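Local coordinates for protein beta-galactosidase (PDB 6Y2K) that probably hydrolyses terminal beta-D-galactose residues from beta-galactosides, as a cold-active, hexameric GH42 glycoside hydrolase of an Antarctic Marinomonas, at residues Pro520-Glu531 with Leu546-Leu557. Sequence-based numbering, arbitrary orientation.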
ATOM      1  N   PRO A 520     -44.672 -10.314  11.374  1.00 19.47           N
ATOM      2  CA  PRO A 520     -44.539 -10.104  12.820  1.00 19.22           C
ATOM      3  C   PRO A 520     -43.085 -10.069  13.321  1.00 19.05           C
ATOM      4  O   PRO A 520     -42.432 -11.105  13.468  1.00 18.68           O
ATOM      5  CB  PRO A 520     -45.331 -11.269  13.430  1.00 19.31           C
ATOM      6  CG  PRO A 520     -45.366 -12.317  12.368  1.00 19.79           C
ATOM      7  CD  PRO A 520     -45.357 -11.582  11.058  1.00 19.41           C
ATOM      8  N   LEU A 521     -42.607  -8.854  13.571  1.00 18.97           N
ATOM      9  CA  LEU A 521     -41.293  -8.621  14.160  1.00 18.72           C
ATOM     10  C   LEU A 521     -41.284  -7.273  14.870  1.00 19.40           C
ATOM     11  O   LEU A 521     -42.178  -6.450  14.650  1.00 19.12           O
ATOM     12  CB  LEU A 521     -40.227  -8.660  13.065  1.00 18.24           C
ATOM     13  CG  LEU A 521     -40.354  -7.607  11.954  1.00 17.64           C
ATOM     14  CD1 LEU A 521     -39.315  -6.510  12.135  1.00 17.92           C
ATOM     15  CD2 LEU A 521     -40.206  -8.240  10.584  1.00 17.96           C
ATOM     16  N   THR A 522     -40.281  -7.059  15.719  1.00 19.43           N
ATOM     17  CA  THR A 522     -40.120  -5.810  16.445  1.00 19.62           C
ATOM     18  C   THR A 522     -38.687  -5.307  16.287  1.00 18.91           C
ATOM     19  O   THR A 522     -37.749  -6.032  16.598  1.00 19.12           O
ATOM     20  CB  THR A 522     -40.436  -5.998  17.941  1.00 20.52           C
ATOM     21  OG1 THR A 522     -41.788  -6.446  18.086  1.00 21.62           O
ATOM     22  CG2 THR A 522     -40.262  -4.685  18.717  1.00 20.66           C
ATOM     23  N   VAL A 523     -38.528  -4.078  15.802  1.00 17.79           N
ATOM     24  CA  VAL A 523     -37.225  -3.415  15.801  1.00 17.12           C
ATOM     25  C   VAL A 523     -37.044  -2.808  17.181  1.00 16.85           C
ATOM     26  O   VAL A 523     -37.663  -1.796  17.520  1.00 17.54           O
ATOM     27  CB  VAL A 523     -37.105  -2.312  14.730  1.00 17.14           C
ATOM     28  CG1 VAL A 523     -35.727  -1.639  14.789  1.00 17.34           C
ATOM     29  CG2 VAL A 523     -37.370  -2.889  13.345  1.00 17.27           C
ATOM     30  N   GLU A 524     -36.194  -3.432  17.977  1.00 16.41           N
ATOM     31  CA  GLU A 524     -35.984  -3.021  19.361  1.00 16.56           C
ATOM     32  C   GLU A 524     -35.162  -1.741  19.431  1.00 16.00           C
ATOM     33  O   GLU A 524     -35.427  -0.867  20.260  1.00 16.12           O
ATOM     34  CB  GLU A 524     -35.288  -4.137  20.135  1.00 17.31           C
ATOM     35  CG  GLU A 524     -36.093  -5.434  20.193  1.00 17.94           C
ATOM     36  CD  GLU A 524     -35.367  -6.563  20.900  1.00 18.77           C
ATOM     37  OE1 GLU A 524     -34.123  -6.636  20.825  1.00 19.19           O
ATOM     38  OE2 GLU A 524     -36.048  -7.393  21.538  1.00 20.07           O
ATOM     39  N   ARG A 525     -34.141  -1.654  18.581  1.00 15.68           N
ATOM     40  CA  ARG A 525     -33.305  -0.452  18.464  1.00 15.47           C
ATOM     41  C   ARG A 525     -32.459  -0.539  17.198  1.00 15.15           C
ATOM     42  O   ARG A 525     -32.451  -1.579  16.539  1.00 14.93           O
ATOM     43  CB  ARG A 525     -32.417  -0.256  19.698  1.00 15.40           C
ATOM     44  CG  ARG A 525     -31.491  -1.410  20.040  1.00 15.63           C
ATOM     45  CD  ARG A 525     -30.682  -1.082  21.292  1.00 15.85           C
ATOM     46  NE  ARG A 525     -29.579  -2.015  21.493  1.00 16.07           N
ATOM     47  CZ  ARG A 525     -28.643  -1.902  22.436  1.00 16.22           C
ATOM     48  NH1 ARG A 525     -28.614  -0.865  23.273  1.00 16.33           N
ATOM     49  NH2 ARG A 525     -27.704  -2.838  22.523  1.00 16.23           N
ATOM     50  N   VAL A 526     -31.770   0.556  16.862  1.00 15.23           N
ATOM     51  CA  VAL A 526     -30.946   0.647  15.655  1.00 14.93           C
ATOM     52  C   VAL A 526     -29.468   0.879  15.995  1.00 14.64           C
ATOM     53  O   VAL A 526     -29.138   1.749  16.790  1.00 14.84           O
ATOM     54  CB  VAL A 526     -31.408   1.820  14.757  1.00 15.34           C
ATOM     55  CG1 VAL A 526     -30.531   1.942  13.513  1.00 15.41           C
ATOM     56  CG2 VAL A 526     -32.865   1.651  14.336  1.00 15.28           C
ATOM     57  N   ASP A 527     -28.604   0.098  15.353  1.00 14.28           N
ATOM     58  CA  ASP A 527     -27.158   0.276  15.344  1.00 14.16           C
ATOM     59  C   ASP A 527     -26.840   1.022  14.033  1.00 14.39           C
ATOM     60  O   ASP A 527     -26.895   0.430  12.944  1.00 14.32           O
ATOM     61  CB  ASP A 527     -26.500  -1.116  15.417  1.00 14.26           C
ATOM     62  CG  ASP A 527     -24.980  -1.088  15.404  1.00 14.12           C
ATOM     63  OD1 ASP A 527     -24.371  -0.139  15.922  1.00 15.25           O
ATOM     64  OD2 ASP A 527     -24.373  -2.060  14.900  1.00 14.15           O
ATOM     65  N   ALA A 528     -26.576   2.327  14.141  1.00 14.09           N
ATOM     66  CA  ALA A 528     -26.368   3.191  12.984  1.00 14.66           C
ATOM     67  C   ALA A 528     -24.868   3.409  12.815  1.00 15.09           C
ATOM     68  O   ALA A 528     -24.213   3.968  13.701  1.00 15.26           O
ATOM     69  CB  ALA A 528     -27.111   4.504  13.166  1.00 14.60           C
ATOM     70  N   LEU A 529     -24.333   2.951  11.680  1.00 15.54           N
ATOM     71  CA  LEU A 529     -22.901   2.663  11.547  1.00 15.74           C
ATOM     72  C   LEU A 529     -22.119   3.557  10.577  1.00 16.08           C
ATOM     73  O   LEU A 529     -22.646   3.968   9.534  1.00 15.62           O
ATOM     74  CB  LEU A 529     -22.718   1.202  11.113  1.00 15.96           C
ATOM     75  CG  LEU A 529     -23.070   0.122  12.139  1.00 16.02           C
ATOM     76  CD1 LEU A 529     -23.127  -1.246  11.471  1.00 16.20           C
ATOM     77  CD2 LEU A 529     -22.095   0.110  13.313  1.00 16.04           C
ATOM     78  N   PRO A 530     -20.831   3.824  10.903  1.00 16.32           N
ATOM     79  CA  PRO A 530     -19.947   4.458   9.945  1.00 16.56           C
ATOM     80  C   PRO A 530     -19.470   3.431   8.920  1.00 17.06           C
ATOM     81  O   PRO A 530     -19.613   2.212   9.134  1.00 16.35           O
ATOM     82  CB  PRO A 530     -18.782   4.936  10.816  1.00 16.14           C
ATOM     83  CG  PRO A 530     -18.702   3.919  11.910  1.00 16.42           C
ATOM     84  CD  PRO A 530     -20.117   3.464  12.148  1.00 16.48           C
ATOM     85  N   GLU A 531     -18.878   3.926   7.835  1.00 17.93           N
ATOM     86  CA  GLU A 531     -18.386   3.076   6.737  1.00 19.01           C
ATOM     87  C   GLU A 531     -17.340   2.048   7.197  1.00 18.62           C
ATOM     88  O   GLU A 531     -17.272   0.935   6.654  1.00 19.17           O
ATOM     89  CB  GLU A 531     -17.803   3.963   5.624  1.00 20.83           C
ATOM     90  CG  GLU A 531     -17.446   3.246   4.321  1.00 22.48           C
ATOM     91  CD  GLU A 531     -18.653   2.752   3.532  1.00 23.52           C
ATOM     92  OE1 GLU A 531     -19.772   3.270   3.692  1.00 24.93           O
ATOM     93  OE2 GLU A 531     -18.477   1.834   2.722  1.00 27.10           O
ATOM     94  N   LEU A 546     -22.926  -6.402   6.052  1.00 16.51           N
ATOM     95  CA  LEU A 546     -23.893  -5.315   6.109  1.00 16.43           C
ATOM     96  C   LEU A 546     -23.160  -4.027   6.461  1.00 16.64           C
ATOM     97  O   LEU A 546     -22.094  -4.065   7.072  1.00 16.41           O
ATOM     98  CB  LEU A 546     -24.975  -5.617   7.140  1.00 16.22           C
ATOM     99  CG  LEU A 546     -24.603  -5.591   8.630  1.00 15.86           C
ATOM    100  CD1 LEU A 546     -24.793  -4.205   9.244  1.00 15.99           C
ATOM    101  CD2 LEU A 546     -25.451  -6.610   9.368  1.00 15.97           C
ATOM    102  N   LYS A 547     -23.744  -2.893   6.082  1.00 17.11           N
ATOM    103  CA  LYS A 547     -23.173  -1.580   6.359  1.00 17.30           C
ATOM    104  C   LYS A 547     -24.255  -0.552   6.660  1.00 16.83           C
ATOM    105  O   LYS A 547     -25.411  -0.732   6.278  1.00 16.93           O
ATOM    106  CB  LYS A 547     -22.314  -1.103   5.185  1.00 18.68           C
ATOM    107  CG  LYS A 547     -23.009  -1.097   3.834  1.00 19.96           C
ATOM    108  CD  LYS A 547     -21.995  -0.895   2.709  1.00 21.27           C
ATOM    109  CE  LYS A 547     -22.666  -0.877   1.336  1.00 22.20           C
ATOM    110  NZ  LYS A 547     -21.700  -0.463   0.269  1.00 23.40           N
ATOM    111  N   HIS A 548     -23.873   0.494   7.388  1.00 16.23           N
ATOM    112  CA  HIS A 548     -24.659   1.732   7.585  1.00 16.55           C
ATOM    113  C   HIS A 548     -25.821   1.652   8.565  1.00 16.15           C
ATOM    114  O   HIS A 548     -25.983   2.552   9.408  1.00 16.40           O
ATOM    115  CB  HIS A 548     -25.173   2.323   6.253  1.00 17.00           C
ATOM    116  CG  HIS A 548     -24.110   2.500   5.213  1.00 17.25           C
ATOM    117  ND1 HIS A 548     -24.384   2.468   3.862  1.00 17.69           N
ATOM    118  CD2 HIS A 548     -22.777   2.714   5.325  1.00 17.33           C
ATOM    119  CE1 HIS A 548     -23.262   2.650   3.186  1.00 17.62           C
ATOM    120  NE2 HIS A 548     -22.274   2.804   4.050  1.00 17.55           N
ATOM    121  N   TRP A 549     -26.642   0.612   8.428  1.00 15.80           N
ATOM    122  CA  TRP A 549     -27.889   0.472   9.166  1.00 15.40           C
ATOM    123  C   TRP A 549     -28.083  -0.995   9.562  1.00 15.11           C
ATOM    124  O   TRP A 549     -28.050  -1.877   8.715  1.00 14.54           O
ATOM    125  CB  TRP A 549     -29.043   0.936   8.282  1.00 15.13           C
ATOM    126  CG  TRP A 549     -30.308   1.167   9.020  1.00 15.03           C
ATOM    127  CD1 TRP A 549     -31.346   0.293   9.168  1.00 15.35           C
ATOM    128  CD2 TRP A 549     -30.677   2.352   9.720  1.00 15.06           C
ATOM    129  NE1 TRP A 549     -32.343   0.862   9.923  1.00 15.16           N
ATOM    130  CE2 TRP A 549     -31.959   2.130  10.272  1.00 15.27           C
ATOM    131  CE3 TRP A 549     -30.046   3.586   9.936  1.00 15.28           C
ATOM    132  CZ2 TRP A 549     -32.634   3.102  11.026  1.00 15.42           C
ATOM    133  CZ3 TRP A 549     -30.709   4.551  10.685  1.00 15.38           C
ATOM    134  CH2 TRP A 549     -31.996   4.301  11.225  1.00 15.37           C
ATOM    135  N   HIS A 550     -28.280  -1.225  10.856  1.00 14.97           N
ATOM    136  CA  HIS A 550     -28.204  -2.557  11.455  1.00 14.94           C
ATOM    137  C   HIS A 550     -29.262  -2.652  12.554  1.00 14.91           C
ATOM    138  O   HIS A 550     -29.005  -2.326  13.713  1.00 14.92           O
ATOM    139  CB  HIS A 550     -26.765  -2.766  11.982  1.00 14.88           C
ATOM    140  CG  HIS A 550     -26.503  -4.094  12.628  1.00 14.65           C
ATOM    141  ND1 HIS A 550     -25.610  -4.237  13.669  1.00 14.80           N
ATOM    142  CD2 HIS A 550     -26.967  -5.337  12.357  1.00 14.53           C
ATOM    143  CE1 HIS A 550     -25.555  -5.508  14.029  1.00 14.85           C
ATOM    144  NE2 HIS A 550     -26.361  -6.199  13.242  1.00 14.82           N
ATOM    145  N   GLU A 551     -30.466  -3.070  12.174  1.00 15.35           N
ATOM    146  CA  GLU A 551     -31.584  -3.147  13.125  1.00 15.17           C
ATOM    147  C   GLU A 551     -31.452  -4.353  14.034  1.00 15.38           C
ATOM    148  O   GLU A 551     -31.154  -5.448  13.565  1.00 15.86           O
ATOM    149  CB  GLU A 551     -32.932  -3.186  12.395  1.00 15.14           C
ATOM    150  CG  GLU A 551     -33.299  -1.852  11.776  1.00 15.22           C
ATOM    151  CD  GLU A 551     -34.443  -1.920  10.789  1.00 15.08           C
ATOM    152  OE1 GLU A 551     -35.072  -2.999  10.633  1.00 15.20           O
ATOM    153  OE2 GLU A 551     -34.711  -0.865  10.171  1.00 14.84           O
ATOM    154  N   GLN A 552     -31.668  -4.135  15.330  1.00 15.67           N
ATOM    155  CA  GLN A 552     -31.721  -5.196  16.333  1.00 16.22           C
ATOM    156  C   GLN A 552     -33.184  -5.636  16.431  1.00 16.55           C
ATOM    157  O   GLN A 552     -34.034  -4.850  16.874  1.00 16.99           O
ATOM    158  CB  GLN A 552     -31.221  -4.678  17.682  1.00 16.44           C
ATOM    159  CG  GLN A 552     -31.238  -5.710  18.803  1.00 16.87           C
ATOM    160  CD  GLN A 552     -30.811  -5.121  20.139  1.00 17.30           C
ATOM    161  OE1 GLN A 552     -29.716  -4.551  20.263  1.00 19.12           O
ATOM    162  NE2 GLN A 552     -31.656  -5.269  21.142  1.00 15.98           N
ATOM    163  N   ILE A 553     -33.468  -6.877  16.030  1.00 16.56           N
ATOM    164  CA  ILE A 553     -34.843  -7.343  15.793  1.00 16.58           C
ATOM    165  C   ILE A 553     -35.163  -8.592  16.620  1.00 18.20           C
ATOM    166  O   ILE A 553     -34.314  -9.472  16.790  1.00 17.75           O
ATOM    167  CB  ILE A 553     -35.059  -7.641  14.291  1.00 16.15           C
ATOM    168  CG1 ILE A 553     -35.016  -6.337  13.478  1.00 15.94           C
ATOM    169  CG2 ILE A 553     -36.390  -8.354  14.029  1.00 16.06           C
ATOM    170  CD1 ILE A 553     -34.902  -6.540  11.979  1.00 15.75           C
ATOM    171  N   LYS A 554     -36.391  -8.645  17.133  1.00 20.04           N
ATOM    172  CA  LYS A 554     -36.951  -9.844  17.749  1.00 21.98           C
ATOM    173  C   LYS A 554     -38.084 -10.344  16.859  1.00 20.87           C
ATOM    174  O   LYS A 554     -38.970  -9.575  16.476  1.00 19.94           O
ATOM    175  CB  LYS A 554     -37.457  -9.552  19.164  1.00 25.06           C
ATOM    176  CG  LYS A 554     -38.021 -10.783  19.867  1.00 28.32           C
ATOM    177  CD  LYS A 554     -38.040 -10.620  21.380  1.00 31.74           C
ATOM    178  CE  LYS A 554     -38.542 -11.883  22.071  1.00 34.51           C
ATOM    179  NZ  LYS A 554     -38.041 -11.988  23.474  1.00 37.29           N
ATOM    180  N   THR A 555     -38.030 -11.620  16.498  1.00 20.66           N
ATOM    181  CA  THR A 555     -39.051 -12.243  15.652  1.00 20.50           C
ATOM    182  C   THR A 555     -39.045 -13.753  15.831  1.00 21.01           C
ATOM    183  O   THR A 555     -38.029 -14.322  16.219  1.00 20.68           O
ATOM    184  CB  THR A 555     -38.840 -11.914  14.156  1.00 20.26           C
ATOM    185  OG1 THR A 555     -39.948 -12.399  13.382  1.00 18.97           O
ATOM    186  CG2 THR A 555     -37.548 -12.536  13.609  1.00 20.64           C
ATOM    187  N   GLU A 556     -40.187 -14.383  15.550  1.00 21.37           N
ATOM    188  CA  GLU A 556     -40.271 -15.839  15.434  1.00 22.43           C
ATOM    189  C   GLU A 556     -40.235 -16.290  13.975  1.00 20.81           C
ATOM    190  O   GLU A 556     -40.174 -17.483  13.701  1.00 19.39           O
ATOM    191  CB  GLU A 556     -41.545 -16.365  16.111  1.00 25.27           C
ATOM    192  CG  GLU A 556     -41.619 -16.105  17.606  1.00 28.68           C
ATOM    193  CD  GLU A 556     -40.446 -16.691  18.371  1.00 32.88           C
ATOM    194  OE1 GLU A 556     -39.940 -16.006  19.287  1.00 37.69           O
ATOM    195  OE2 GLU A 556     -40.017 -17.833  18.054  1.00 37.96           O
ATOM    196  N   LEU A 557     -40.241 -15.346  13.036  1.00 19.89           N
ATOM    197  CA  LEU A 557     -40.149 -15.685  11.619  1.00 19.92           C
ATOM    198  C   LEU A 557     -38.829 -16.414  11.323  1.00 19.71           C
ATOM    199  O   LEU A 557     -37.824 -16.135  11.968  1.00 18.47           O
ATOM    200  CB  LEU A 557     -40.242 -14.424  10.751  1.00 19.78           C
ATOM    201  CG  LEU A 557     -41.591 -13.718  10.701  1.00 19.80           C
ATOM    202  CD1 LEU A 557     -41.431 -12.343  10.077  1.00 19.94           C
ATOM    203  CD2 LEU A 557     -42.623 -14.544   9.935  1.00 20.06           C
TER
HETATM  204  O   HOH W   1     -42.882 -13.460  14.757  1.00 20.12           O
HETATM  205  O   HOH W   2     -21.039   0.293   7.935  1.00 13.03           O
HETATM  206  O   HOH W   3     -20.483   1.917   0.943  1.00 28.13           O
HETATM  207  O   HOH W   4     -18.381  -0.468   1.185  1.00 48.09           O
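V526 lays CG1 over one face of the W549 indole, 3.4 Å from the centroid of the six-membered ring, a CH-pi contact made diagonally across antiparallel strands 521-528 and 549-555, since V526 pairs with E551. The ring is fixed from its edge as well: W549 NE1 gives a hydrogen bond, in the plane of the indole, to E551 OE2 at 2.9 Å, while E551 OE1 meets Y578. A leucine in place of W549 would probably leave V526 without its flat platform and E551 OE2 without that donor.

On the other face of this two-stranded sheet the contact turns polar. A beta bulge between V523 and R525 shifts the register by one, and E524 points toward the partner strand. There Q552, extended with CG anti to the backbone N (chi1 180°), spends both ends of its amide: NE2 donates almost straight (177°) to E524 OE1 at 2.8 Å, and OE1 takes R525 NE at 2.8 Å from above the carbonyl plane. Farther along, H550 ND1 reaches the anti lone pair of D527 OD2 at 2.8 Å, the ring and carboxylate planes 60° apart, and NE2 binds D563. Beyond the end of strand 521-528, H548 NE2 donates a hydrogen bond to E531 OE1 at 2.6 Å.

D527 OD1 salt-bridges R288 of a neighbouring subunit, whose E377 accepts from Q552 NE2. Within this trimerisation domain, the chemistry therefore implies two polar clusters, D527 with H550 and E524 with Q552 and R525, which add to the backbone pairing and both reach the neighbouring subunit.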